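Local coordinates for G-protein alpha subunit Galpha7 (Naegleria fowleri, PDB 6NE6) that probably binds and hydrolyses GTP as the switchable alpha subunit of a heterotrimeric G protein, relaying signals inside the amoeba, at residues A[202-207]-A[243-248]; A[221-226]-A[265-270]; A[162-167]-A[177-182]; A[132-137]-A[150-155]. All blocks are in the same frame, centred on the assembly; numbering follows the deposited sequence. Where two conformers were deposited one is given.

Contact 1: A[202-207]-A[243-248]; sequences FVCSLS and VYLLLN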
# COMPACT_ATOMS: atom_id res chain seq x y z
N PHE A 202 2.90 13.01 1.92
CA PHE A 202 3.21 12.45 0.61
C PHE A 202 3.83 11.09 0.84
O PHE A 202 4.93 10.99 1.40
CB PHE A 202 4.15 13.37 -0.17
CG PHE A 202 4.16 13.07 -1.64
CD1 PHE A 202 4.85 11.98 -2.13
CD2 PHE A 202 3.46 13.88 -2.51
CE1 PHE A 202 4.83 11.69 -3.50
CE2 PHE A 202 3.45 13.61 -3.86
CZ PHE A 202 4.13 12.51 -4.35
N VAL A 203 3.14 10.03 0.44
CA VAL A 203 3.55 8.67 0.80
C VAL A 203 4.19 8.00 -0.41
O VAL A 203 3.56 7.93 -1.48
CB VAL A 203 2.37 7.83 1.30
CG1 VAL A 203 2.85 6.45 1.76
CG2 VAL A 203 1.62 8.56 2.41
N CYS A 204 5.42 7.50 -0.23
CA CYS A 204 6.14 6.79 -1.28
C CYS A 204 6.62 5.47 -0.72
O CYS A 204 7.00 5.38 0.45
CB CYS A 204 7.36 7.57 -1.78
SG CYS A 204 6.92 9.07 -2.68
N SER A 205 6.61 4.44 -1.57
CA SER A 205 7.08 3.13 -1.13
C SER A 205 8.60 3.05 -1.18
O SER A 205 9.21 3.31 -2.21
CB SER A 205 6.47 2.03 -2.01
OG SER A 205 7.10 0.78 -1.74
N LEU A 206 9.21 2.67 -0.04
CA LEU A 206 10.64 2.37 -0.03
C LEU A 206 10.93 1.04 -0.71
O LEU A 206 12.02 0.83 -1.23
CB LEU A 206 11.12 2.34 1.42
CG LEU A 206 12.58 2.59 1.79
CD1 LEU A 206 13.07 3.90 1.20
CD2 LEU A 206 12.69 2.60 3.31
N SER A 207 9.97 0.12 -0.69
CA SER A 207 10.26 -1.24 -1.13
C SER A 207 10.15 -1.42 -2.63
O SER A 207 10.53 -2.49 -3.12
CB SER A 207 9.32 -2.22 -0.43
OG SER A 207 7.97 -1.91 -0.73
N VAL A 243 4.12 20.13 4.19
CA VAL A 243 4.27 18.90 3.41
C VAL A 243 5.33 18.01 4.05
O VAL A 243 6.47 18.45 4.25
CB VAL A 243 4.63 19.21 1.94
CG1 VAL A 243 4.66 17.94 1.13
CG2 VAL A 243 3.63 20.21 1.35
N TYR A 244 4.95 16.77 4.35
CA TYR A 244 5.84 15.75 4.87
C TYR A 244 6.00 14.63 3.85
O TYR A 244 5.05 14.28 3.15
CB TYR A 244 5.29 15.16 6.17
CG TYR A 244 5.16 16.16 7.28
CD1 TYR A 244 6.19 16.34 8.19
CD2 TYR A 244 4.01 16.92 7.42
CE1 TYR A 244 6.08 17.26 9.21
CE2 TYR A 244 3.90 17.85 8.44
CZ TYR A 244 4.94 18.02 9.33
OH TYR A 244 4.81 18.94 10.35
N LEU A 245 7.21 14.07 3.76
CA LEU A 245 7.46 12.90 2.93
C LEU A 245 7.53 11.68 3.84
O LEU A 245 8.33 11.66 4.78
CB LEU A 245 8.76 13.04 2.13
CG LEU A 245 9.12 11.81 1.28
CD1 LEU A 245 8.06 11.54 0.19
CD2 LEU A 245 10.51 11.97 0.67
N LEU A 246 6.69 10.68 3.57
CA LEU A 246 6.69 9.43 4.32
C LEU A 246 7.19 8.31 3.41
O LEU A 246 6.55 7.99 2.41
CB LEU A 246 5.28 9.11 4.83
CG LEU A 246 4.88 9.68 6.18
CD1 LEU A 246 4.91 11.21 6.16
CD2 LEU A 246 3.50 9.15 6.53
N LEU A 247 8.34 7.74 3.75
CA LEU A 247 8.90 6.63 2.98
C LEU A 247 8.42 5.36 3.68
O LEU A 247 8.93 5.00 4.74
CB LEU A 247 10.42 6.73 2.88
CG LEU A 247 10.88 7.98 2.11
CD1 LEU A 247 12.40 8.21 2.18
CD2 LEU A 247 10.43 7.92 0.66
N ASN A 248 7.41 4.72 3.09
CA ASN A 248 6.62 3.68 3.70
C ASN A 248 7.15 2.30 3.29
O ASN A 248 8.05 2.17 2.45
CB ASN A 248 5.14 3.86 3.29
CG ASN A 248 4.20 2.93 4.01
OD1 ASN A 248 4.41 2.56 5.17
ND2 ASN A 248 3.13 2.53 3.32

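Contact 2: A[221-226]-A[265-270]; sequences RMKESL and DTFEEY. With EDO (1,2-ethanediol), chain D.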
# COMPACT_ATOMS: atom_id res chain seq x y z
N ARG A 221 9.56 1.50 -10.75
CA ARG A 221 8.57 2.19 -9.92
C ARG A 221 9.19 3.34 -9.12
O ARG A 221 8.59 4.40 -8.99
CB ARG A 221 7.90 1.22 -8.95
CG ARG A 221 6.88 0.30 -9.61
CD ARG A 221 5.96 -0.35 -8.57
NE ARG A 221 5.04 -1.30 -9.20
CZ ARG A 221 4.01 -1.86 -8.58
NH1 ARG A 221 3.77 -1.57 -7.31
NH2 ARG A 221 3.22 -2.71 -9.24
N MET A 222 10.37 3.11 -8.53
CA MET A 222 10.96 4.16 -7.71
C MET A 222 11.45 5.32 -8.57
O MET A 222 11.32 6.49 -8.17
CB MET A 222 12.10 3.60 -6.85
CG MET A 222 12.66 4.64 -5.89
SD MET A 222 13.77 3.94 -4.65
CE MET A 222 12.58 3.24 -3.51
N LYS A 223 12.01 5.03 -9.75
CA LYS A 223 12.39 6.12 -10.64
C LYS A 223 11.18 6.95 -11.05
O LYS A 223 11.27 8.18 -11.12
CB LYS A 223 13.11 5.58 -11.88
CG LYS A 223 14.47 5.01 -11.52
CD LYS A 223 15.23 4.54 -12.74
CE LYS A 223 16.59 4.02 -12.31
NZ LYS A 223 17.35 3.49 -13.47
N GLU A 224 10.05 6.29 -11.28
CA GLU A 224 8.85 7.03 -11.65
C GLU A 224 8.33 7.85 -10.47
O GLU A 224 7.94 9.01 -10.64
CB GLU A 224 7.78 6.06 -12.17
CG GLU A 224 6.43 6.69 -12.51
CD GLU A 224 6.49 7.60 -13.73
OE1 GLU A 224 7.48 7.54 -14.49
OE2 GLU A 224 5.52 8.37 -13.92
N SER A 225 8.35 7.27 -9.27
CA SER A 225 7.89 7.99 -8.09
C SER A 225 8.77 9.20 -7.79
O SER A 225 8.26 10.26 -7.42
CB SER A 225 7.84 7.06 -6.87
OG SER A 225 6.90 6.02 -7.06
N LEU A 226 10.09 9.05 -7.94
CA LEU A 226 10.98 10.20 -7.78
C LEU A 226 10.64 11.31 -8.78
O LEU A 226 10.60 12.49 -8.42
CB LEU A 226 12.43 9.77 -7.96
CG LEU A 226 13.08 9.09 -6.77
CD1 LEU A 226 14.29 8.30 -7.27
CD2 LEU A 226 13.48 10.13 -5.72
N ASP A 265 21.43 -2.41 -8.52
CA ASP A 265 20.90 -2.95 -9.76
C ASP A 265 19.82 -2.05 -10.36
O ASP A 265 19.51 -2.19 -11.55
CB ASP A 265 20.34 -4.36 -9.55
CG ASP A 265 21.44 -5.41 -9.52
OD1 ASP A 265 22.52 -5.16 -10.10
OD2 ASP A 265 21.23 -6.50 -8.95
N THR A 266 19.24 -1.15 -9.56
CA THR A 266 18.36 -0.09 -10.04
C THR A 266 19.06 1.26 -10.14
O THR A 266 18.87 1.98 -11.12
CB THR A 266 17.16 0.08 -9.12
OG1 THR A 266 16.48 -1.18 -8.98
CG2 THR A 266 16.20 1.14 -9.69
N PHE A 267 19.84 1.63 -9.12
CA PHE A 267 20.48 2.94 -9.06
C PHE A 267 21.99 2.75 -9.06
O PHE A 267 22.61 2.53 -8.01
CB PHE A 267 20.01 3.71 -7.82
CG PHE A 267 18.55 4.05 -7.85
CD1 PHE A 267 18.10 5.15 -8.57
CD2 PHE A 267 17.62 3.27 -7.18
CE1 PHE A 267 16.76 5.46 -8.61
CE2 PHE A 267 16.29 3.58 -7.22
CZ PHE A 267 15.86 4.68 -7.94
N GLU A 268 22.59 2.88 -10.25
CA GLU A 268 24.03 2.66 -10.39
C GLU A 268 24.86 3.65 -9.58
O GLU A 268 26.03 3.37 -9.31
CB GLU A 268 24.42 2.75 -11.86
CG GLU A 268 23.84 1.65 -12.73
CD GLU A 268 24.46 1.63 -14.11
OE1 GLU A 268 25.39 2.42 -14.36
OE2 GLU A 268 24.02 0.81 -14.95
N GLU A 269 24.29 4.79 -9.19
CA GLU A 269 25.01 5.75 -8.36
C GLU A 269 25.12 5.32 -6.90
O GLU A 269 25.90 5.92 -6.16
CB GLU A 269 24.33 7.12 -8.44
N TYR A 270 24.36 4.32 -6.46
CA TYR A 270 24.50 3.84 -5.09
C TYR A 270 25.81 3.07 -4.94
O TYR A 270 26.00 2.02 -5.56
CB TYR A 270 23.33 2.95 -4.68
CG TYR A 270 23.55 2.37 -3.30
CD1 TYR A 270 23.53 3.18 -2.17
CD2 TYR A 270 23.81 1.02 -3.13
CE1 TYR A 270 23.73 2.67 -0.91
CE2 TYR A 270 24.03 0.48 -1.86
CZ TYR A 270 23.98 1.31 -0.76
OH TYR A 270 24.21 0.80 0.49
C1 EDO D . 0.47 -4.19 -6.89
O1 EDO D . 0.95 -2.91 -7.30
C2 EDO D . 0.50 -5.15 -8.08
O2 EDO D . 1.86 -5.29 -8.52

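Contact 3: A[162-167]-A[177-182]; sequences GLIEQP and MIDVGG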
# COMPACT_ATOMS: atom_id res chain seq x y z
N GLY A 162 -14.19 7.63 -3.00
CA GLY A 162 -14.95 8.74 -2.46
C GLY A 162 -14.12 9.43 -1.39
O GLY A 162 -12.89 9.32 -1.40
N LEU A 163 -14.77 10.12 -0.47
CA LEU A 163 -14.10 10.77 0.64
C LEU A 163 -14.20 9.91 1.89
O LEU A 163 -15.28 9.41 2.21
CB LEU A 163 -14.73 12.14 0.91
CG LEU A 163 -14.33 12.79 2.23
CD1 LEU A 163 -12.91 13.33 2.13
CD2 LEU A 163 -15.31 13.88 2.62
N ILE A 164 -13.08 9.73 2.59
CA ILE A 164 -13.11 9.17 3.93
C ILE A 164 -12.21 10.02 4.83
O ILE A 164 -11.13 10.47 4.42
CB ILE A 164 -12.71 7.68 3.98
CG1 ILE A 164 -11.62 7.36 2.95
CG2 ILE A 164 -13.93 6.81 3.77
CD1 ILE A 164 -11.17 5.90 2.93
N GLU A 165 -12.69 10.25 6.04
CA GLU A 165 -12.02 11.07 7.02
C GLU A 165 -11.98 10.32 8.35
O GLU A 165 -12.96 9.67 8.73
CB GLU A 165 -12.77 12.39 7.20
CG GLU A 165 -12.70 13.30 6.00
CD GLU A 165 -13.27 14.68 6.32
OE1 GLU A 165 -14.50 14.82 6.31
OE2 GLU A 165 -12.47 15.60 6.60
N GLN A 166 -10.86 10.41 9.04
CA GLN A 166 -10.75 9.89 10.40
C GLN A 166 -10.40 11.04 11.33
O GLN A 166 -9.22 11.44 11.39
CB GLN A 166 -9.68 8.79 10.51
CG GLN A 166 -9.49 8.28 11.93
CD GLN A 166 -10.76 7.68 12.49
OE1 GLN A 166 -11.25 6.67 11.98
NE2 GLN A 166 -11.32 8.31 13.51
N PRO A 167 -11.36 11.59 12.07
CA PRO A 167 -11.04 12.67 13.01
C PRO A 167 -10.49 12.10 14.31
O PRO A 167 -10.73 10.94 14.68
CB PRO A 167 -12.39 13.35 13.24
CG PRO A 167 -13.38 12.20 13.10
CD PRO A 167 -12.80 11.29 12.02
N MET A 177 -7.53 12.90 9.49
CA MET A 177 -6.79 12.39 8.35
C MET A 177 -7.76 12.09 7.21
O MET A 177 -8.85 11.56 7.44
CB MET A 177 -5.99 11.15 8.71
CG MET A 177 -5.27 10.55 7.52
SD MET A 177 -4.19 9.21 8.04
CE MET A 177 -2.99 10.12 9.00
N ILE A 178 -7.37 12.48 6.00
CA ILE A 178 -8.21 12.38 4.81
C ILE A 178 -7.58 11.42 3.81
O ILE A 178 -6.39 11.52 3.51
CB ILE A 178 -8.39 13.76 4.13
CG1 ILE A 178 -8.92 14.78 5.12
CG2 ILE A 178 -9.26 13.64 2.87
CD1 ILE A 178 -8.71 16.21 4.64
N ASP A 179 -8.40 10.53 3.25
CA ASP A 179 -8.05 9.79 2.04
C ASP A 179 -9.25 9.93 1.11
O ASP A 179 -10.37 9.60 1.50
CB ASP A 179 -7.74 8.32 2.34
CG ASP A 179 -7.14 7.58 1.15
OD1 ASP A 179 -6.67 8.24 0.20
OD2 ASP A 179 -7.13 6.33 1.18
N VAL A 180 -9.02 10.45 -0.09
CA VAL A 180 -10.13 10.82 -0.98
C VAL A 180 -9.78 10.49 -2.42
O VAL A 180 -8.68 10.78 -2.90
CB VAL A 180 -10.50 12.31 -0.82
CG1 VAL A 180 -9.29 13.19 -1.03
CG2 VAL A 180 -11.62 12.69 -1.79
N GLY A 181 -10.74 9.88 -3.13
CA GLY A 181 -10.59 9.60 -4.55
C GLY A 181 -11.89 9.67 -5.33
O GLY A 181 -12.92 10.07 -4.78
N GLY A 182 -11.85 9.29 -6.60
CA GLY A 182 -13.05 9.27 -7.42
C GLY A 182 -13.58 10.65 -7.75
O GLY A 182 -12.87 11.66 -7.75

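Contact 4: A[132-137]-A[150-155]; sequences SYYFDN and EEDVVR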
# COMPACT_ATOMS: atom_id res chain seq x y z
N SER A 132 1.56 -13.46 -0.12
CA SER A 132 1.94 -14.62 0.67
C SER A 132 1.14 -14.71 1.96
O SER A 132 0.81 -15.82 2.41
CB SER A 132 3.44 -14.61 0.98
OG SER A 132 3.77 -13.59 1.90
N TYR A 133 0.80 -13.57 2.56
CA TYR A 133 -0.04 -13.56 3.75
C TYR A 133 -1.36 -14.29 3.49
O TYR A 133 -1.77 -15.16 4.26
CB TYR A 133 -0.30 -12.11 4.18
CG TYR A 133 -1.38 -12.00 5.24
CD1 TYR A 133 -1.08 -12.09 6.59
CD2 TYR A 133 -2.72 -11.82 4.88
CE1 TYR A 133 -2.08 -12.00 7.56
CE2 TYR A 133 -3.72 -11.73 5.83
CZ TYR A 133 -3.39 -11.82 7.17
OH TYR A 133 -4.39 -11.72 8.11
N TYR A 134 -2.04 -13.93 2.40
CA TYR A 134 -3.33 -14.57 2.15
C TYR A 134 -3.15 -16.06 1.84
O TYR A 134 -3.88 -16.90 2.38
CB TYR A 134 -4.09 -13.85 1.03
CG TYR A 134 -4.59 -12.47 1.39
CD1 TYR A 134 -5.35 -12.25 2.55
CD2 TYR A 134 -4.32 -11.38 0.57
CE1 TYR A 134 -5.83 -10.98 2.87
CE2 TYR A 134 -4.78 -10.11 0.88
CZ TYR A 134 -5.54 -9.92 2.03
OH TYR A 134 -6.00 -8.65 2.35
N PHE A 135 -2.16 -16.40 1.01
CA PHE A 135 -1.93 -17.80 0.68
C PHE A 135 -1.62 -18.62 1.94
O PHE A 135 -2.10 -19.75 2.10
CB PHE A 135 -0.77 -17.96 -0.30
CG PHE A 135 -1.05 -17.47 -1.71
CD1 PHE A 135 -2.29 -17.62 -2.31
CD2 PHE A 135 -0.01 -16.90 -2.45
CE1 PHE A 135 -2.49 -17.19 -3.63
CE2 PHE A 135 -0.21 -16.48 -3.76
CZ PHE A 135 -1.44 -16.62 -4.35
N ASP A 136 -0.80 -18.06 2.83
CA ASP A 136 -0.41 -18.81 4.02
C ASP A 136 -1.54 -18.95 5.02
O ASP A 136 -1.45 -19.79 5.93
CB ASP A 136 0.78 -18.14 4.72
CG ASP A 136 2.09 -18.38 4.01
OD1 ASP A 136 2.20 -19.36 3.23
OD2 ASP A 136 3.03 -17.59 4.26
N ASN A 137 -2.59 -18.13 4.91
CA ASN A 137 -3.73 -18.21 5.82
C ASN A 137 -4.96 -18.83 5.16
O ASN A 137 -6.09 -18.61 5.62
CB ASN A 137 -4.07 -16.82 6.38
CG ASN A 137 -3.06 -16.37 7.40
OD1 ASN A 137 -3.08 -16.82 8.55
ND2 ASN A 137 -2.14 -15.50 7.00
N GLU A 150 -9.66 -8.31 10.98
CA GLU A 150 -9.10 -6.97 10.97
C GLU A 150 -7.84 -6.90 10.11
O GLU A 150 -7.72 -6.04 9.23
CB GLU A 150 -8.80 -6.58 12.42
CG GLU A 150 -8.65 -5.13 12.68
CD GLU A 150 -8.63 -4.88 14.18
OE1 GLU A 150 -7.56 -5.06 14.79
OE2 GLU A 150 -9.70 -4.55 14.73
N GLU A 151 -6.90 -7.83 10.34
CA GLU A 151 -5.65 -7.79 9.58
C GLU A 151 -5.89 -8.10 8.10
O GLU A 151 -5.25 -7.50 7.22
CB GLU A 151 -4.64 -8.78 10.18
CG GLU A 151 -3.30 -8.77 9.45
CD GLU A 151 -2.26 -9.63 10.13
OE1 GLU A 151 -2.61 -10.36 11.08
OE2 GLU A 151 -1.08 -9.58 9.71
N ASP A 152 -6.83 -9.00 7.80
CA ASP A 152 -7.20 -9.25 6.40
C ASP A 152 -7.58 -7.97 5.68
O ASP A 152 -7.20 -7.75 4.53
CB ASP A 152 -8.37 -10.23 6.31
CG ASP A 152 -8.02 -11.64 6.73
OD1 ASP A 152 -6.83 -11.98 6.98
OD2 ASP A 152 -8.98 -12.43 6.81
N VAL A 153 -8.35 -7.11 6.35
CA VAL A 153 -8.85 -5.89 5.72
C VAL A 153 -7.73 -4.87 5.55
O VAL A 153 -7.61 -4.23 4.50
CB VAL A 153 -10.03 -5.30 6.52
CG1 VAL A 153 -10.45 -3.93 5.93
CG2 VAL A 153 -11.22 -6.26 6.54
N VAL A 154 -6.90 -4.70 6.57
CA VAL A 154 -5.77 -3.78 6.50
C VAL A 154 -4.86 -4.13 5.33
O VAL A 154 -4.34 -3.26 4.65
CB VAL A 154 -5.01 -3.78 7.84
CG1 VAL A 154 -3.70 -2.98 7.75
CG2 VAL A 154 -5.89 -3.23 8.96
N ARG A 155 -4.69 -5.42 5.08
CA ARG A 155 -3.78 -5.87 4.03
C ARG A 155 -4.40 -5.87 2.64
O ARG A 155 -3.67 -6.09 1.66
CB ARG A 155 -3.27 -7.27 4.37
CG ARG A 155 -2.26 -7.27 5.50
CD ARG A 155 -1.64 -8.63 5.63
NE ARG A 155 -0.67 -8.72 6.71
CZ ARG A 155 0.65 -8.67 6.55
NH1 ARG A 155 1.17 -8.52 5.33
NH2 ARG A 155 1.45 -8.80 7.59

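Contact 1: A[202-207]-A[243-248]
F202 and L245 open a parallel strand pair, their side chains crossing obliquely on the face they share with C204 and L247. One methyl meets three partners: L245 CD1 lies 4.0 Å from F202 CD1, equally far from C204 SG, and 3.4 Å from F202 O, wedged among ring, sulfur and carbonyl. F202 CG is anti to the backbone N (chi1 -163°); the end of the side chain leads away from the other strand, and the ring meets F229 and Y232 of helix 221-235, while C204 SG sits at its edge, in the ring plane. One step on, L247 CD2 approaches C204 CB at 3.9 Å, and Y288 of helix 277-291 packs on C204, L245 and L247 alike.

The other face carries V203, S205, L246 and N248. Here V203 CG1 rests against N248 CB at 3.8 Å, and the amide of N248 is hydrogen-bonded at both ends, ND2 to S20 O and OD1 to the backbone N of A305. Five nearly straight backbone hydrogen bonds tie the strands, from F202 N to Y244 O (2.8 Å) through to L206 N to N248 O (2.8 Å), just beyond the last strand residue, S205.

The pair closes the beta-alpha-beta unit 199-205, 221-235, 242-248 of a P-loop NTPase fold, and N248 with K249 begins what is consistent with the NKxD guanine-recognition motif of GTPases.

Contact 2: A[221-226]-A[265-270]
M222, K223 and L226, three residues of helix 221-235, converge on the outer end of the F267 ring. M222 crosses the phenyl side chain at about a right angle and brings SD to 3.6 Å from F267 CE2, an oblique Met-aromatic contact with the sulfur 65° off the ring normal. L226 meets the ring tip to tip, its CD1 4.0 Å from F267 CE1. K223 instead slides past in the opposite direction: its CG lies 3.7 Å from F267 CE1, and the extended chain carries NZ to T266 O for a weak hydrogen bond of 3.2 Å. The ammonium is too far from the ring for more than a faint cation-pi attraction.

Around this first shell, T266 CG2 lies over one ring face toward the rim, while T266 OG1 is hydrogen-bonded to F209 O; a type I turn from F267 to Y270 shapes the loop behind, and M287 of helix 277-291 also touches F267. At the far end of the helical segment, R221 forms a salt bridge with D19 and hydrogen-bonds a 1,2-ethanediol, probably from the crystallisation liquor, its NH2 3.0 Å from EDO O1.

Dispersion between sulfur, methyl, methylene and ring thus dominates this attachment of loop to helix, with one weak polar bond at its solvent-exposed margin.

Contact 3: A[162-167]-A[177-182]
L163 holds CG anti to its backbone N (chi1 167°), and from there CD1 reaches across the strand pair, 3.7 Å from I178 CG2 and 3.9 Å from V180 CB. I164 behaves differently: its CG1 occupies the crowded position between the backbone N and the carbonyl carbon (chi1 35°), only 2.9 Å from D179 O, so close that the modelled rotamer is strained and perhaps doubtful. On the face of L163, E165 and I178 lie side by side and point the same way, with E165 OE2 3.9 Å from I178 CG1. That carboxylate is spoken for: K11 forms a salt bridge with OE2, and the backbone N of I191 hydrogen-bonds to OE1.

The two strands are arms of the beta hairpin 163-170, 173-180, whose first arm lies at the border of the central sheet and whose second runs beside strand 10-16. I164 with D179 and Q166 with M177 are its hydrogen-bonded pairs; L163 with V180 and E165 with I178 are non-hydrogen-bonded. Q166 N to M177 O measures 2.8 Å, whereas the return bond from M177 N arrives above the carbonyl plane of Q166, 44° out of it. At the other end G181 N donates to G162 O at 2.8 Å, carrying the pairing one residue past the strands.

D179 and G182 match the DxxG signature of GTPases, and D179 points to the face of I164 and M177, where OD2 is hydrogen-bonded to T160 OG1 and OD1 makes a long, weak ion pair with K22 of the probable P-loop. Helix 22-32 packs on that same face, with F26 touching I164 and both I25 and M29 touching M177.

Contact 4: A[132-137]-A[150-155]
Y133 and R155 form the stacking part of this contact. The guanidinium lies flat on the tyrosine, planes 10° apart, and the methylene R155 CD stands over the middle of the Y133 ring, 3.4 Å from its centroid, as a CH-pi contact. N137 ND2 lies over the opposite face, toward the rim, while donating to Y133 O at 2.8 Å, so the ring is sandwiched.

Hydrogen bonds hold the two hydroxyls. Y133 CG is anti to the backbone N (chi1 169°), and the hydroxyl at the end of the side chain donates to D152 OD1 at 2.7 Å, nearly along the C-O bond; ring and carboxylate planes are 74° apart. Y134 OH donates to the backbone oxygen D152 O at 2.6 Å, in the carbonyl plane. One residue thus receives both tyrosines.

Charge pairing adds to this: E151 OE2 takes R155 NE at 3.1 Å, a salt bridge within the same segment, near the guanidinium plane. D152 OD2 forms a salt bridge with R140 and a hydrogen bond with Y146 OH.

Helix 131-136 has helix 39-66 behind Y134 and F135, whereas helix 150-154 lies against helix 22-32 through V154 and leads into strand 163-170, consistent with the last helix of a G-alpha helical domain.

In the fold
Contact 1 is the fully buried member, and it touches contact 2 directly, M222 CE packing on the backbone oxygens of S205 and L206; helix 221-235, the crossover of the unit whose strands contact 1 pairs, supplies one side of contact 2. Contact 3 belongs to the same sheet, about 18 Å from contact 1 between centres, but at its border, where pairing is antiparallel and only partly buried. Contact 4, likewise only partly buried, lies across the chain's centre from contacts 1 and 2, between helices. The chemistry follows position: backbone bonds dominate in contacts 1 and 3, apolar and sulfur-aromatic packing in contact 2, and tyrosine hydroxyls, stacking and charge in contact 4.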